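Local coordinates for putative adhesin (Bacteroides fragilis NCTC 9343, PDB 3PET), which probably serves as a cell-surface adhesin, a predicted lipoprotein whose right-handed beta-helix is thought to mediate attachment, at residues G179-A185 / G197-G203; E145-A151 / L166-E172; A54-V58 / S68-K73. One frame throughout, in Å; residues are numbered along the deposited sequence.

Contact 1. Residues G179-A185 / G197-G203; sequences GDITCNA and GSIKYKG
Two parallel strands, 181-185 and 199-202, lie side by side in extended conformation, their short axes 4.3 Å apart at closest approach and 29° from exact parallelism. I181 faces I199, T182 faces K200, C183 faces Y201 and N184 faces K202, with CA-CA distances of 4.5 to 4.7 Å. Backbone hydrogen bonds alternate in direction: I181 N to S198 O (2.9 Å), K200 N to I181 O (2.8 Å), C183 N to K200 O (2.8 Å), K202 N to C183 O (2.9 Å) and A185 N to K202 O (3.1 Å). Ahead of the strands G179 and G197 sit in step, each at phi near 145° and psi 169°, where a CB would collide with the preceding carbonyl and, on G197, with G179 O.

Polar contacts gather at the N-terminal end, round D180, S198 N and K200. D180 OD1 (chi1 m) accepts from S198 N at 2.9 Å. D180 OD2 forms a long salt bridge to K200 NZ (3.8 Å), joined by two waters that each donate to OD2 and accept from NZ. K200 (m, t, m, t) carries its amine back along the outer face to D180; the reach and the solvent-tolerant face suit lysine. T182, N184 and K202 share this face, and N184 ND2 donates to G164 O.

Apolar side chains fill the other face: I181 and I199 repeat the mt rotamer, I181 CB lying 4.2 Å from I199 CG1, while C183 SG touches Y201 CB at 3.7 Å. Glycine over glycine and isoleucine over isoleucine, with apolar side chains inward and polar ones outward, fit successive coils of a right-handed parallel beta-helix.

Contact 2. Residues E145-A151 / L166-E172; sequences EGTAQIA and LRANAVE
Segments 145-151 and 166-172 run parallel, G146 pairing with L166, T147 with R167, A148 with A168, I150 with A170 and A151 with V171. Both turn a corner, at Q149 and at N169-A170; 145-151 has another at G146. Q149 and N169 have helical phi/psi values (about -78°/-45°). Before this bend R167 N donates to G146 O (2.9 Å) and A148 N to R167 O (3.0 Å); beyond it A170 N reaches Q149 O (3.0 Å), A151 N reaches A170 O and E172 N reaches A151 O (both 2.9 Å).

Q149 and N169 adopt similar m rotamers, and N169 ND2 donates to Q149 OE1 at 2.7 Å, so the side-chain amides hydrogen-bond from one coil to the next. R167 (chi1 m, chi2 and chi3 off-well) folds back toward E145 (chi1 t, chi2 m): R167 NH2 lies 2.7 Å from E145 OE2, a salt bridge with a weak hydrogen bond, while G146 O lies over one guanidinium face. At phi 136° and psi -143° a CB on G146 would jam against the carbonyl O of E145, so glycine fits. The small inward-facing A148, A151 and A168 leave room for L166 (chi1 t, chi2 near 93°), whose CD2 lies 3.9 Å from A151 CB.

Such matched corners belong to the right-handed parallel beta-helix. L166 also packs on L132 of strand 131-136, E145 OE1 is hydrogen-bonded to S126 N, and V171 meets C183 and A185 of strand 181-185, placing this corner between earlier and later coils.

Contact 3. Residues A54-V58 / S68-K73; sequences ALIQV and SIDKSK
The open end of a beta hairpin, formed by strands 56-61 and 64-69, is where these segments meet, on the surface and away from the hairpin's connecting turn. Q57 and S68 form an antiparallel hydrogen-bonded pair, CA atoms 5.1 Å apart: Q57 N donates to S68 O (2.7 Å) and S68 N to Q57 O (2.9 Å). I56 CA also approaches S68 O at 3.4 Å.

Toward L55 and D70 the two segments separate. L55, at phi/psi -79°/-12°, has not yet entered the extended conformation, and a water fills the gap, donating to L55 O (2.5 Å) and accepting from D70 N (2.7 Å).

Side chains divide between two faces. I56 (mt) and I69 (chi1 p) lie together on the apolar one, I56 CG1 being 4.2 Å from I69 CG2; the branched isoleucines suit extended backbone, and I56 continues inward to I46 of strand 43-47. Q57 and S68 share the outer face, where glutamine and serine tolerate solvent. Q57 OE1 lies 3.1 Å from S68 OG, and a second water sits 2.9 Å from S68 OG.

After I69 the chain reverses in a type I turn from D70 to K73, closed by K73 N to D70 O (3.1 Å). Aspartate suits the first place, since D70 OD1 accepts from S72 N (3.1 Å). Nearby, the second subunit packs G214 on I69 and K213 on S72, and its K212 NZ bonds K73 O. The two-bond Q57-S68 pair is that of an antiparallel beta hairpin, and the D70-K73 turn that follows combines a type I turn with an Asx turn.

In the fold
All three contacts reach one curled sheet, but in different parts of it. Contacts 1 and 2 are neighbours, their centres 12 Å apart: strands 181-185 and 161-168 pair directly, and N184 O lies 3.1 Å from A168 N, a probable hydrogen bond. The CB atom of N184 also packs against L166. Contact 3 stands across the chain's centre, with its centre 38 Å from that of contact 1 and 36 Å from that of contact 2; nearest atoms are about 26 Å away in both cases. Contact 3 belongs to the antiparallel hairpin in the N-terminal, mixed part of the sheet, where the second subunit packs, whereas contacts 1 and 2 join successive parallel coils nearer the C-terminus.

Contact 1. Residues G179-A185 / G197-G203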
# COMPACT_ATOMS: atom_id res chain seq x y z
N GLY A 179 -3.42 -5.64 3.57
CA GLY A 179 -3.37 -6.72 2.60
C GLY A 179 -3.19 -8.08 3.24
O GLY A 179 -2.89 -8.18 4.43
N ASP A 180 -3.37 -9.13 2.43
CA ASP A 180 -3.34 -10.51 2.87
C ASP A 180 -2.10 -11.24 2.45
O ASP A 180 -1.48 -10.88 1.44
CB ASP A 180 -4.54 -11.26 2.27
CG ASP A 180 -5.91 -10.75 2.69
OD1 ASP A 180 -6.02 -10.17 3.80
OD2 ASP A 180 -6.88 -10.95 1.93
N ILE A 181 -1.76 -12.31 3.18
CA ILE A 181 -0.68 -13.22 2.78
C ILE A 181 -1.32 -14.59 2.59
O ILE A 181 -1.94 -15.09 3.52
CB ILE A 181 0.53 -13.29 3.75
CG1 ILE A 181 1.19 -11.91 3.95
CG2 ILE A 181 1.57 -14.34 3.28
CD1 ILE A 181 2.26 -11.91 5.02
N THR A 182 -1.18 -15.17 1.40
CA THR A 182 -1.62 -16.54 1.14
C THR A 182 -0.34 -17.31 0.96
O THR A 182 0.55 -16.84 0.25
CB THR A 182 -2.61 -16.65 -0.04
OG1 THR A 182 -3.72 -15.79 0.23
CG2 THR A 182 -3.12 -18.10 -0.24
N CYS A 183 -0.16 -18.42 1.69
CA CYS A 183 1.10 -19.16 1.63
C CYS A 183 0.84 -20.65 1.78
O CYS A 183 -0.31 -21.09 1.80
CB CYS A 183 2.09 -18.63 2.66
SG CYS A 183 1.49 -18.71 4.37
N ASN A 184 1.92 -21.44 1.78
CA ASN A 184 1.85 -22.88 1.76
C ASN A 184 3.03 -23.45 2.55
O ASN A 184 4.18 -23.37 2.11
CB ASN A 184 1.85 -23.32 0.29
CG ASN A 184 1.55 -24.76 0.01
OD1 ASN A 184 1.75 -25.65 0.83
ND2 ASN A 184 1.09 -25.01 -1.20
N ALA A 185 2.73 -24.02 3.72
CA ALA A 185 3.73 -24.54 4.65
C ALA A 185 3.51 -26.02 4.88
O ALA A 185 2.46 -26.40 5.40
CB ALA A 185 3.62 -23.78 5.97
N GLY A 197 -5.58 -7.15 7.53
CA GLY A 197 -5.48 -8.24 6.57
C GLY A 197 -5.19 -9.54 7.29
O GLY A 197 -4.85 -9.55 8.48
N SER A 198 -5.30 -10.63 6.54
CA SER A 198 -5.21 -11.98 7.05
C SER A 198 -4.10 -12.81 6.46
O SER A 198 -3.63 -12.53 5.37
CB SER A 198 -6.53 -12.70 6.77
OG SER A 198 -7.59 -11.98 7.37
N ILE A 199 -3.72 -13.88 7.18
CA ILE A 199 -2.73 -14.86 6.70
C ILE A 199 -3.46 -16.19 6.51
O ILE A 199 -4.08 -16.71 7.44
CB ILE A 199 -1.48 -14.98 7.62
CG1 ILE A 199 -0.74 -13.61 7.72
CG2 ILE A 199 -0.56 -16.11 7.13
CD1 ILE A 199 0.33 -13.49 8.79
N LYS A 200 -3.44 -16.70 5.27
CA LYS A 200 -4.06 -17.96 4.91
C LYS A 200 -2.97 -18.94 4.49
O LYS A 200 -2.15 -18.59 3.66
CB LYS A 200 -5.09 -17.78 3.78
CG LYS A 200 -6.41 -17.14 4.24
CD LYS A 200 -7.21 -16.54 3.08
CE LYS A 200 -6.64 -15.23 2.57
NZ LYS A 200 -7.47 -14.65 1.48
N TYR A 201 -2.94 -20.12 5.09
CA TYR A 201 -1.89 -21.06 4.70
C TYR A 201 -2.45 -22.43 4.34
O TYR A 201 -3.31 -22.97 5.05
CB TYR A 201 -0.83 -21.20 5.83
CG TYR A 201 -1.35 -21.79 7.12
CD1 TYR A 201 -1.93 -20.98 8.10
CD2 TYR A 201 -1.22 -23.15 7.40
CE1 TYR A 201 -2.41 -21.51 9.29
CE2 TYR A 201 -1.69 -23.69 8.60
CZ TYR A 201 -2.28 -22.87 9.54
OH TYR A 201 -2.77 -23.43 10.70
N LYS A 202 -1.94 -22.99 3.25
CA LYS A 202 -2.23 -24.35 2.83
C LYS A 202 -1.25 -25.26 3.56
O LYS A 202 -0.22 -24.77 4.07
CB LYS A 202 -2.03 -24.50 1.29
CG LYS A 202 -3.04 -23.75 0.42
CD LYS A 202 -2.76 -24.06 -1.05
CE LYS A 202 -3.52 -23.18 -2.01
NZ LYS A 202 -3.09 -23.40 -3.42
N GLY A 203 -1.57 -26.55 3.61
CA GLY A 203 -0.72 -27.59 4.20
C GLY A 203 -1.15 -28.04 5.58
O GLY A 203 -2.09 -27.50 6.16
O HOH W 1 -6.38 -12.82 -0.21
O HOH W 2 -8.76 -12.63 2.97

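Contact 2. Residues E145-A151 / L166-E172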
# COMPACT_ATOMS: atom_id res chain seq x y z
N GLU A 145 5.20 -18.55 -7.33
CA GLU A 145 4.88 -19.94 -7.60
C GLU A 145 6.19 -20.73 -7.71
O GLU A 145 7.17 -20.25 -8.28
CB GLU A 145 4.02 -20.08 -8.87
CG GLU A 145 3.55 -21.51 -9.17
CD GLU A 145 4.56 -22.37 -9.91
OE1 GLU A 145 5.34 -21.80 -10.71
OE2 GLU A 145 4.60 -23.60 -9.70
N GLY A 146 6.18 -21.94 -7.16
CA GLY A 146 7.33 -22.83 -7.19
C GLY A 146 7.58 -23.50 -5.86
O GLY A 146 6.64 -23.88 -5.18
N THR A 147 8.85 -23.67 -5.51
CA THR A 147 9.20 -24.33 -4.25
C THR A 147 10.31 -23.57 -3.52
O THR A 147 11.14 -22.92 -4.15
CB THR A 147 9.64 -25.83 -4.47
OG1 THR A 147 10.89 -25.88 -5.17
CG2 THR A 147 8.58 -26.68 -5.19
N ALA A 148 10.33 -23.70 -2.21
CA ALA A 148 11.36 -23.12 -1.34
C ALA A 148 11.53 -24.02 -0.13
O ALA A 148 10.57 -24.67 0.29
CB ALA A 148 10.98 -21.72 -0.91
N GLN A 149 12.74 -24.10 0.43
CA GLN A 149 12.90 -24.87 1.66
C GLN A 149 12.37 -23.99 2.79
O GLN A 149 11.62 -24.44 3.63
CB GLN A 149 14.36 -25.30 1.88
CG GLN A 149 14.80 -26.48 1.00
CD GLN A 149 14.09 -27.79 1.33
OE1 GLN A 149 13.64 -28.04 2.46
NE2 GLN A 149 13.98 -28.67 0.35
N ILE A 150 12.73 -22.70 2.75
CA ILE A 150 12.31 -21.67 3.70
C ILE A 150 11.76 -20.48 2.92
O ILE A 150 12.40 -20.04 1.96
CB ILE A 150 13.47 -21.22 4.66
CG1 ILE A 150 14.08 -22.43 5.41
CG2 ILE A 150 12.96 -20.15 5.69
CD1 ILE A 150 15.54 -22.25 5.87
N ALA A 151 10.60 -19.94 3.35
CA ALA A 151 10.02 -18.72 2.75
C ALA A 151 9.64 -17.74 3.85
O ALA A 151 8.77 -18.04 4.68
CB ALA A 151 8.81 -19.06 1.88
N LEU A 166 3.39 -21.43 -3.88
CA LEU A 166 4.78 -21.51 -3.53
C LEU A 166 4.87 -22.51 -2.38
O LEU A 166 4.57 -22.14 -1.24
CB LEU A 166 5.43 -20.16 -3.19
CG LEU A 166 6.92 -20.30 -2.85
CD1 LEU A 166 7.81 -20.08 -4.08
CD2 LEU A 166 7.27 -19.44 -1.73
N ARG A 167 5.19 -23.78 -2.71
CA ARG A 167 5.29 -24.86 -1.72
C ARG A 167 6.59 -24.73 -0.93
O ARG A 167 7.67 -24.91 -1.49
CB ARG A 167 5.20 -26.26 -2.41
CG ARG A 167 3.85 -26.57 -3.04
CD ARG A 167 4.00 -27.15 -4.45
NE ARG A 167 3.78 -26.13 -5.49
CZ ARG A 167 4.44 -26.08 -6.64
NH1 ARG A 167 5.37 -26.98 -6.94
NH2 ARG A 167 4.17 -25.12 -7.52
N ALA A 168 6.49 -24.40 0.37
CA ALA A 168 7.67 -24.24 1.23
C ALA A 168 7.61 -25.21 2.40
O ALA A 168 6.52 -25.54 2.86
CB ALA A 168 7.76 -22.81 1.75
N ASN A 169 8.77 -25.66 2.91
CA ASN A 169 8.76 -26.53 4.09
C ASN A 169 8.52 -25.70 5.34
O ASN A 169 7.69 -26.06 6.14
CB ASN A 169 10.04 -27.37 4.19
CG ASN A 169 10.00 -28.55 3.26
OD1 ASN A 169 8.96 -29.19 3.07
ND2 ASN A 169 11.12 -28.87 2.67
N ALA A 170 9.23 -24.58 5.47
CA ALA A 170 9.10 -23.67 6.61
C ALA A 170 8.70 -22.29 6.12
O ALA A 170 9.27 -21.77 5.16
CB ALA A 170 10.42 -23.59 7.37
N VAL A 171 7.68 -21.72 6.75
CA VAL A 171 7.20 -20.39 6.37
C VAL A 171 7.28 -19.48 7.59
O VAL A 171 6.90 -19.88 8.69
CB VAL A 171 5.76 -20.42 5.76
CG1 VAL A 171 5.16 -19.02 5.62
CG2 VAL A 171 5.74 -21.14 4.42
N GLU A 172 7.76 -18.24 7.37
CA GLU A 172 7.74 -17.16 8.38
C GLU A 172 6.96 -16.03 7.74
O GLU A 172 7.43 -15.43 6.79
CB GLU A 172 9.15 -16.74 8.81
CG GLU A 172 9.89 -17.83 9.57
CD GLU A 172 11.37 -17.98 9.28
OE1 GLU A 172 12.00 -17.02 8.78
OE2 GLU A 172 11.91 -19.08 9.57

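Contact 3. Residues A54-V58 / S68-K73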
# COMPACT_ATOMS: atom_id res chain seq x y z
N ALA A 54 16.70 6.89 -23.61
CA ALA A 54 17.88 7.70 -23.33
C ALA A 54 17.90 8.25 -21.90
O ALA A 54 18.98 8.61 -21.42
CB ALA A 54 17.99 8.84 -24.33
N LEU A 55 16.74 8.29 -21.20
CA LEU A 55 16.63 8.81 -19.83
C LEU A 55 17.11 7.79 -18.77
O LEU A 55 17.27 8.15 -17.61
CB LEU A 55 15.19 9.22 -19.50
CG LEU A 55 14.54 10.32 -20.35
CD1 LEU A 55 13.13 10.56 -19.88
CD2 LEU A 55 15.32 11.63 -20.31
N ILE A 56 17.31 6.53 -19.16
CA ILE A 56 17.70 5.49 -18.20
C ILE A 56 19.23 5.39 -18.08
O ILE A 56 19.92 5.16 -19.07
CB ILE A 56 17.06 4.13 -18.56
CG1 ILE A 56 15.49 4.27 -18.59
CG2 ILE A 56 17.53 3.03 -17.54
CD1 ILE A 56 14.72 3.06 -18.98
N GLN A 57 19.73 5.54 -16.86
CA GLN A 57 21.17 5.38 -16.64
C GLN A 57 21.40 3.95 -16.17
O GLN A 57 20.63 3.41 -15.37
CB GLN A 57 21.71 6.41 -15.62
CG GLN A 57 21.53 7.87 -16.06
CD GLN A 57 20.30 8.50 -15.44
OE1 GLN A 57 19.95 8.23 -14.28
NE2 GLN A 57 19.62 9.33 -16.20
N VAL A 58 22.44 3.34 -16.70
CA VAL A 58 22.75 1.93 -16.48
C VAL A 58 24.17 1.77 -15.93
O VAL A 58 25.08 2.38 -16.46
CB VAL A 58 22.59 1.19 -17.85
CG1 VAL A 58 23.09 -0.27 -17.77
CG2 VAL A 58 21.14 1.24 -18.35
N SER A 68 18.66 3.60 -13.20
CA SER A 68 18.16 4.82 -12.59
C SER A 68 17.71 5.81 -13.65
O SER A 68 17.90 5.58 -14.84
CB SER A 68 19.24 5.45 -11.71
OG SER A 68 20.39 5.71 -12.48
N ILE A 69 17.07 6.91 -13.20
CA ILE A 69 16.58 7.99 -14.07
C ILE A 69 16.89 9.32 -13.44
O ILE A 69 17.13 9.40 -12.23
CB ILE A 69 15.04 7.86 -14.39
CG1 ILE A 69 14.17 7.98 -13.11
CG2 ILE A 69 14.73 6.58 -15.16
CD1 ILE A 69 12.76 8.45 -13.35
N ASP A 70 16.85 10.39 -14.25
CA ASP A 70 16.92 11.76 -13.78
C ASP A 70 15.49 12.03 -13.29
O ASP A 70 14.56 12.19 -14.10
CB ASP A 70 17.40 12.74 -14.89
CG ASP A 70 17.39 14.21 -14.47
OD1 ASP A 70 16.93 14.51 -13.34
OD2 ASP A 70 17.86 15.05 -15.25
N LYS A 71 15.31 12.02 -11.98
CA LYS A 71 13.96 12.17 -11.38
C LYS A 71 13.34 13.57 -11.61
O LYS A 71 12.13 13.73 -11.44
CB LYS A 71 14.03 11.85 -9.88
CG LYS A 71 14.43 10.38 -9.63
CD LYS A 71 14.63 10.17 -8.14
CE LYS A 71 15.21 8.82 -7.83
NZ LYS A 71 15.72 8.75 -6.43
N SER A 72 14.17 14.57 -11.97
CA SER A 72 13.74 15.95 -12.23
C SER A 72 13.19 16.07 -13.66
O SER A 72 12.66 17.13 -14.02
CB SER A 72 14.92 16.91 -12.05
OG SER A 72 15.39 16.99 -10.71
N LYS A 73 13.30 15.01 -14.49
CA LYS A 73 12.85 15.11 -15.89
C LYS A 73 11.36 14.81 -16.07
O LYS A 73 10.90 13.71 -15.75
CB LYS A 73 13.69 14.24 -16.84
CG LYS A 73 15.05 14.85 -17.18
CD LYS A 73 15.01 15.86 -18.33
CE LYS A 73 16.10 16.89 -18.21
NZ LYS A 73 15.63 18.10 -17.49
O HOH W 3 16.65 10.53 -16.95
O HOH W 4 22.34 3.53 -12.78